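PDB 4EZI: Alpha/beta hydrolase from Legionella pneumophila subsp. pneumophila str. Philadelphia 1, which is of unknown function but adopts the alpha/beta-hydrolase fold and may, like lipases of this family, hydrolyse ester bonds of triacylglycerols. Local coordinates for residues Ala199-Val210 and Asp318-Ala329. Numbering follows the deposited sequence. Where two conformers were deposited one is given.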
loop_
_atom_site.group_PDB
_atom_site.type_symbol
_atom_site.label_atom_id
_atom_site.label_comp_id
_atom_site.label_asym_id
_atom_site.label_seq_id
_atom_site.Cartn_x
_atom_site.Cartn_y
_atom_site.Cartn_z
ATOM N N ALA A 199 4.171 6.029 -5.239
ATOM C CA ALA A 199 4.205 6.261 -3.805
ATOM C C ALA A 199 4.427 7.738 -3.505
ATOM O O ALA A 199 5.058 8.461 -4.277
ATOM C CB ALA A 199 5.327 5.496 -3.180
ATOM N N PRO A 200 3.980 8.199 -2.333
ATOM C CA PRO A 200 4.402 9.507 -1.811
ATOM C C PRO A 200 5.791 9.400 -1.240
ATOM O O PRO A 200 6.059 8.515 -0.446
ATOM C CB PRO A 200 3.385 9.809 -0.712
ATOM C CG PRO A 200 2.977 8.451 -0.204
ATOM C CD PRO A 200 3.031 7.527 -1.423
ATOM N N TYR A 201 6.672 10.304 -1.652
ATOM C CA TYR A 201 8.018 10.380 -1.144
ATOM C C TYR A 201 8.302 11.793 -0.639
ATOM O O TYR A 201 8.125 12.767 -1.360
ATOM C CB TYR A 201 9.072 10.057 -2.211
ATOM C CG TYR A 201 8.977 8.677 -2.846
ATOM C CD1 TYR A 201 9.578 7.563 -2.262
ATOM C CD2 TYR A 201 8.294 8.509 -4.021
ATOM C CE1 TYR A 201 9.505 6.297 -2.887
ATOM C CE2 TYR A 201 8.205 7.266 -4.639
ATOM C CZ TYR A 201 8.789 6.160 -4.050
ATOM O OH TYR A 201 8.688 4.920 -4.630
ATOM N N GLY A 202 8.721 11.871 0.609
ATOM C CA GLY A 202 9.185 13.109 1.212
ATOM C C GLY A 202 8.086 13.905 1.875
ATOM O O GLY A 202 7.074 14.253 1.249
ATOM N N TRP A 203 8.291 14.240 3.144
ATOM C CA TRP A 203 7.298 14.995 3.898
ATOM C C TRP A 203 7.061 16.368 3.268
ATOM O O TRP A 203 5.933 16.728 2.966
ATOM C CB TRP A 203 7.762 15.134 5.340
ATOM C CG TRP A 203 6.875 15.988 6.156
ATOM C CD1 TRP A 203 7.171 17.209 6.678
ATOM C CD2 TRP A 203 5.504 15.729 6.495
ATOM N NE1 TRP A 203 6.084 17.719 7.353
ATOM C CE2 TRP A 203 5.050 16.832 7.249
ATOM C CE3 TRP A 203 4.611 14.675 6.244
ATOM C CZ2 TRP A 203 3.754 16.907 7.743
ATOM C CZ3 TRP A 203 3.333 14.744 6.744
ATOM C CH2 TRP A 203 2.911 15.855 7.486
ATOM N N GLU A 204 8.134 17.135 3.097
ATOM C CA GLU A 204 7.972 18.474 2.533
ATOM C C GLU A 204 7.415 18.423 1.100
ATOM O O GLU A 204 6.522 19.175 0.730
ATOM C CB GLU A 204 9.292 19.255 2.597
ATOM C CG GLU A 204 9.156 20.718 2.090
ATOM C CD GLU A 204 10.447 21.528 2.184
ATOM O OE1 GLU A 204 11.530 20.940 2.455
ATOM O OE2 GLU A 204 10.354 22.770 1.984
ATOM N N GLU A 205 7.968 17.536 0.285
ATOM C CA GLU A 205 7.546 17.414 -1.109
ATOM C C GLU A 205 6.055 17.061 -1.205
ATOM O O GLU A 205 5.302 17.641 -1.998
ATOM C CB GLU A 205 8.405 16.393 -1.868
ATOM C CG GLU A 205 9.876 16.822 -2.072
ATOM C CD GLU A 205 10.742 16.782 -0.792
ATOM O OE1 GLU A 205 10.412 16.086 0.210
ATOM O OE2 GLU A 205 11.813 17.456 -0.811
ATOM N N THR A 206 5.642 16.085 -0.417
ATOM C CA THR A 206 4.271 15.639 -0.468
ATOM C C THR A 206 3.324 16.692 0.116
ATOM O O THR A 206 2.273 16.974 -0.469
ATOM C CB THR A 206 4.116 14.256 0.200
ATOM O OG1 THR A 206 4.955 13.316 -0.467
ATOM C CG2 THR A 206 2.672 13.748 0.117
HETATM N N MSE A 207 3.665 17.280 1.260
HETATM C CA MSE A 207 2.780 18.290 1.838
HETATM C C MSE A 207 2.585 19.448 0.880
HETATM O O MSE A 207 1.482 19.974 0.738
HETATM C CB MSE A 207 3.254 18.792 3.187
HETATM C CG MSE A 207 3.015 17.797 4.289
HETATM SE SE MSE A 207 1.151 17.345 4.573
HETATM C CE MSE A 207 1.183 15.593 3.747
ATOM N N HIS A 208 3.662 19.943 0.290
ATOM C CA HIS A 208 3.513 21.066 -0.640
ATOM C C HIS A 208 2.580 20.694 -1.780
ATOM O O HIS A 208 1.718 21.485 -2.166
ATOM C CB HIS A 208 4.871 21.566 -1.079
ATOM C CG HIS A 208 5.572 22.372 -0.029
ATOM N ND1 HIS A 208 6.750 23.031 -0.283
ATOM C CD2 HIS A 208 5.251 22.655 1.257
ATOM C CE1 HIS A 208 7.143 23.664 0.811
ATOM N NE2 HIS A 208 6.246 23.460 1.755
ATOM N N PHE A 209 2.765 19.506 -2.360
ATOM C CA PHE A 209 2.021 19.105 -3.526
ATOM C C PHE A 209 0.531 18.940 -3.188
ATOM O O PHE A 209 -0.329 19.395 -3.928
ATOM C CB PHE A 209 2.647 17.828 -4.062
ATOM C CG PHE A 209 2.225 17.463 -5.442
ATOM C CD1 PHE A 209 2.710 18.184 -6.516
ATOM C CD2 PHE A 209 1.376 16.411 -5.677
ATOM C CE1 PHE A 209 2.404 17.839 -7.796
ATOM C CE2 PHE A 209 1.065 16.044 -6.950
ATOM C CZ PHE A 209 1.586 16.762 -8.026
ATOM N N VAL A 210 0.238 18.272 -2.080
ATOM C CA VAL A 210 -1.139 17.939 -1.762
ATOM C C VAL A 210 -1.879 19.171 -1.235
ATOM O O VAL A 210 -3.042 19.384 -1.546
ATOM C CB VAL A 210 -1.199 16.707 -0.823
ATOM C CG1 VAL A 210 -2.615 16.323 -0.519
ATOM C CG2 VAL A 210 -0.469 15.513 -1.458
ATOM N N ASP A 318 1.085 12.425 -12.589
ATOM C CA ASP A 318 0.420 12.296 -11.292
ATOM C C ASP A 318 0.083 13.661 -10.691
ATOM O O ASP A 318 0.977 14.493 -10.555
ATOM C CB ASP A 318 1.308 11.518 -10.320
ATOM C CG ASP A 318 0.496 10.689 -9.340
ATOM O OD1 ASP A 318 -0.408 11.265 -8.689
ATOM O OD2 ASP A 318 0.726 9.469 -9.251
ATOM N N ARG A 319 -1.186 13.840 -10.339
ATOM C CA ARG A 319 -1.656 15.011 -9.617
ATOM C C ARG A 319 -2.016 14.681 -8.171
ATOM O O ARG A 319 -2.526 15.541 -7.459
ATOM C CB ARG A 319 -2.811 15.693 -10.354
ATOM C CG ARG A 319 -2.519 16.104 -11.789
ATOM C CD ARG A 319 -1.201 16.804 -11.960
ATOM N NE ARG A 319 -0.987 17.960 -11.108
ATOM C CZ ARG A 319 0.195 18.572 -10.918
ATOM N NH1 ARG A 319 1.304 18.125 -11.506
ATOM N NH2 ARG A 319 0.278 19.625 -10.100
ATOM N N ASP A 320 -1.757 13.438 -7.751
ATOM C CA ASP A 320 -2.040 13.035 -6.362
ATOM C C ASP A 320 -0.803 12.998 -5.481
ATOM O O ASP A 320 -0.887 13.374 -4.308
ATOM C CB ASP A 320 -2.673 11.657 -6.289
ATOM C CG ASP A 320 -4.112 11.607 -6.745
ATOM O OD1 ASP A 320 -4.512 12.378 -7.632
ATOM O OD2 ASP A 320 -4.852 10.765 -6.186
ATOM N N VAL A 321 0.308 12.495 -6.015
ATOM C CA VAL A 321 1.588 12.437 -5.319
ATOM C C VAL A 321 2.689 12.934 -6.263
ATOM O O VAL A 321 2.645 12.656 -7.459
ATOM C CB VAL A 321 1.927 11.033 -4.778
ATOM C CG1 VAL A 321 0.910 10.598 -3.714
ATOM C CG2 VAL A 321 1.967 10.075 -5.881
ATOM N N PRO A 322 3.666 13.677 -5.739
ATOM C CA PRO A 322 4.592 14.387 -6.607
ATOM C C PRO A 322 5.631 13.472 -7.220
ATOM O O PRO A 322 6.385 12.800 -6.511
ATOM C CB PRO A 322 5.252 15.397 -5.671
ATOM C CG PRO A 322 5.173 14.771 -4.325
ATOM C CD PRO A 322 3.868 14.020 -4.324
ATOM N N TYR A 323 5.720 13.472 -8.538
ATOM C CA TYR A 323 6.749 12.692 -9.217
ATOM C C TYR A 323 8.139 13.159 -8.810
ATOM O O TYR A 323 9.074 12.358 -8.768
ATOM C CB TYR A 323 6.554 12.711 -10.736
ATOM C CG TYR A 323 7.321 11.577 -11.389
ATOM C CD1 TYR A 323 6.742 10.318 -11.494
ATOM C CD2 TYR A 323 8.611 11.732 -11.843
ATOM C CE1 TYR A 323 7.401 9.262 -12.035
ATOM C CE2 TYR A 323 9.307 10.641 -12.390
ATOM C CZ TYR A 323 8.685 9.408 -12.475
ATOM O OH TYR A 323 9.348 8.331 -13.017
ATOM N N ALA A 324 8.286 14.454 -8.506
ATOM C CA ALA A 324 9.562 14.966 -8.002
ATOM C C ALA A 324 10.024 14.218 -6.754
ATOM O O ALA A 324 11.220 14.089 -6.509
ATOM C CB ALA A 324 9.492 16.472 -7.740
ATOM N N GLY A 325 9.088 13.747 -5.938
ATOM C CA GLY A 325 9.466 12.948 -4.782
ATOM C C GLY A 325 10.102 11.616 -5.188
ATOM O O GLY A 325 11.085 11.178 -4.604
ATOM N N ALA A 326 9.553 10.990 -6.221
ATOM C CA ALA A 326 10.124 9.729 -6.727
ATOM C C ALA A 326 11.541 9.965 -7.252
ATOM O O ALA A 326 12.448 9.157 -7.011
ATOM C CB ALA A 326 9.238 9.126 -7.806
ATOM N N GLU A 327 11.744 11.077 -7.944
ATOM C CA GLU A 327 13.065 11.403 -8.485
ATOM C C GLU A 327 14.076 11.609 -7.360
ATOM O O GLU A 327 15.203 11.091 -7.390
ATOM C CB GLU A 327 12.975 12.620 -9.401
ATOM C CG GLU A 327 12.218 12.327 -10.671
ATOM C CD GLU A 327 11.920 13.535 -11.533
ATOM O OE1 GLU A 327 11.611 14.610 -10.963
ATOM O OE2 GLU A 327 11.933 13.377 -12.779
HETATM N N MSE A 328 13.657 12.317 -6.322
HETATM C CA MSE A 328 14.480 12.533 -5.129
HETATM C C MSE A 328 14.831 11.205 -4.457
HETATM O O MSE A 328 15.986 10.937 -4.113
HETATM C CB MSE A 328 13.717 13.422 -4.151
HETATM C CG MSE A 328 14.344 13.528 -2.781
HETATM SE SE MSE A 328 13.093 14.390 -1.586
HETATM C CE MSE A 328 11.848 12.898 -1.371
ATOM N N ALA A 329 13.834 10.332 -4.283
ATOM C CA ALA A 329 14.057 9.027 -3.653
ATOM C C ALA A 329 15.015 8.183 -4.495
ATOM O O ALA A 329 15.895 7.507 -3.946
ATOM C CB ALA A 329 12.736 8.296 -3.456
HETATM O O HOH W 1 5.883 11.257 -4.312
#
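Phe209, Pro322 and Tyr201 bury the most surface where 199-210 meets 318-329. One face of the Phe209 ring is covered by Pro322, whose CB sits 3.9 Å from the ring centroid and 20° off its normal, a CH-pi contact suited to a rigid proline with polarised C-H groups. With CG anti to the backbone N (chi1 -165°), the ring reaches past the proline into the loop before it, where Phe209 CZ comes 3.5 Å from Asp318 O at the ring edge. The Arg319 chain, bent at chi2 and chi3, turns a guanidinium face to the CE1/CZ end of the ring, with Phe209 CE1 3.6 Å from Arg319 NH2 and the planes 61° apart; a salt bridge to Glu213 also holds the guanidinium.

Tyr201 lies against the first turns of helix 323-334, where small residues let its ring come close: Tyr201 CD1 is 3.5 Å from Ala329 CB; nearer the backbone, Tyr201 CB is 3.3 Å from Gly325 O. A water joins the backbones, donating to Ala199 O and Pro322 O and accepting from Tyr201 N.

Asp318 OD1 accepts from Asp320 N, an Asx turn, and also from Val321 N, which completes an Asx motif and shapes the loop, while Asp318 OD2 is hydrogen-bonded to His351 ND1, consistent with a Ser-His-Asp triad with Ser169. The contact joins the segments following neighbouring parallel strands 193-197 and 310-314, with helices 218-233 and 292-299 packed against 199-210 and strand 340-344 touching Tyr323.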